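Local structure of trichothecene 3-O-acetyltransferase (Gibberella zeae, 2RKV) at residues Ser30-Ser33 against Gln34-Thr37. The protein probably transfers an acetyl group from acetyl coenzyme A to the 3-hydroxyl of trichothecene mycotoxins, as a member of the BAHD acyltransferase superfamily. Residues are numbered along the deposited sequence; the frame is centred on the assembly and turned at random. Where two conformers were deposited one is given.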
# COMPACT_ATOMS: atom_id res chain seq x y z
N SER A 30 23.75 11.57 -13.13
CA SER A 30 24.61 11.79 -14.29
C SER A 30 26.06 11.36 -14.07
O SER A 30 26.69 10.80 -14.97
CB SER A 30 24.56 13.26 -14.71
OG SER A 30 25.36 13.48 -15.86
N ASP A 31 26.57 11.63 -12.87
CA ASP A 31 27.99 11.43 -12.56
C ASP A 31 28.14 10.88 -11.15
O ASP A 31 27.54 11.40 -10.20
CB ASP A 31 28.72 12.77 -12.68
CG ASP A 31 30.23 12.63 -12.81
OD1 ASP A 31 30.88 11.99 -11.95
OD2 ASP A 31 30.77 13.18 -13.79
N SER A 32 28.96 9.83 -11.01
CA SER A 32 29.25 9.25 -9.70
C SER A 32 29.84 10.24 -8.69
O SER A 32 29.80 10.01 -7.49
CB SER A 32 30.18 8.04 -9.82
OG SER A 32 29.48 6.90 -10.27
N SER A 33 30.39 11.36 -9.19
CA SER A 33 30.87 12.43 -8.31
C SER A 33 29.77 12.99 -7.39
O SER A 33 30.07 13.64 -6.39
CB SER A 33 31.49 13.57 -9.12
OG SER A 33 30.51 14.25 -9.89
N GLN A 34 28.51 12.72 -7.74
CA GLN A 34 27.37 13.27 -7.01
C GLN A 34 26.96 12.47 -5.77
O GLN A 34 26.25 13.00 -4.90
CB GLN A 34 26.16 13.36 -7.94
CG GLN A 34 26.34 14.32 -9.08
CD GLN A 34 25.23 14.16 -10.10
OE1 GLN A 34 24.05 14.23 -9.76
NE2 GLN A 34 25.60 13.94 -11.34
N TYR A 35 27.39 11.22 -5.67
CA TYR A 35 26.90 10.36 -4.58
C TYR A 35 27.23 10.84 -3.15
O TYR A 35 26.35 10.80 -2.29
CB TYR A 35 27.28 8.89 -4.77
CG TYR A 35 26.60 8.21 -5.95
CD1 TYR A 35 25.21 8.00 -5.97
CD2 TYR A 35 27.35 7.75 -7.02
CE1 TYR A 35 24.60 7.35 -7.05
CE2 TYR A 35 26.75 7.11 -8.11
CZ TYR A 35 25.38 6.92 -8.12
OH TYR A 35 24.81 6.28 -9.20
N PRO A 36 28.48 11.29 -2.88
CA PRO A 36 28.73 11.73 -1.49
C PRO A 36 27.76 12.82 -0.99
O PRO A 36 27.28 12.74 0.15
CB PRO A 36 30.17 12.26 -1.55
CG PRO A 36 30.80 11.42 -2.63
CD PRO A 36 29.71 11.36 -3.69
N THR A 37 27.46 13.80 -1.84
CA THR A 37 26.54 14.88 -1.47
C THR A 37 25.09 14.39 -1.39
O THR A 37 24.33 14.83 -0.51
CB THR A 37 26.70 16.11 -2.40
OG1 THR A 37 28.02 16.64 -2.22
CG2 THR A 37 25.69 17.20 -2.05
O HOH W 1 26.43 5.70 -11.47
O HOH W 2 29.24 14.72 -4.00
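Asp31 and Ser32 meet Gln34 and Tyr35 through two successive backbone hydrogen bonds, each from an N-H to the carbonyl three residues back, a worked example of how overlapping turns, joined to an Asx turn, lead a chain from a loop into a helix. Gln34 N donates to Asp31 O at 3.0 Å, and Tyr35 N to Ser32 O at 3.3 Å; both N-H groups point nearly straight at their acceptors. Beside the first bond, the aliphatic part of Gln34 runs close to the same carbonyl oxygen, with CG 3.3 Å from Asp31 O. Next to the second bond, the Tyr35 ring lies alongside Ser32. Its CG stands anti to its own carbonyl carbon (chi1 -67°), which swings the ring back along the preceding turn, so that Ser32 OG sits in the ring plane at the edge, 3.5 Å from Tyr35 CE2.

Asp31 adds a side-chain bond to these turns: its carboxylate closes the Asx turn, with Ser33 N donating to Asp31 OD1 at 2.9 Å, on the anti side of the carboxylate. Farther out, Tyr35 is the buried member of an otherwise largely exposed surface segment. Its ring stacks on Phe143 and its hydroxyl is hydrogen-bonded to Gly147 O, tying the first turn of helix 35-52 to strands 137-144 and 147-155 of the mixed five-stranded sheet; Ser32 OG is hydrogen-bonded to Arg90 NH1. A water also donates to Tyr35 OH at 2.8 Å.

Next in the chain, Pro36 has no N-H to offer Ser32 O, and its ring carbon CD instead packs against the next carbonyl, 3.6 Å from Ser33 O. That oxygen and the amide four residues on are joined through solvent: a single water donates to Ser33 O and accepts from Thr37 N, 2.9 Å away.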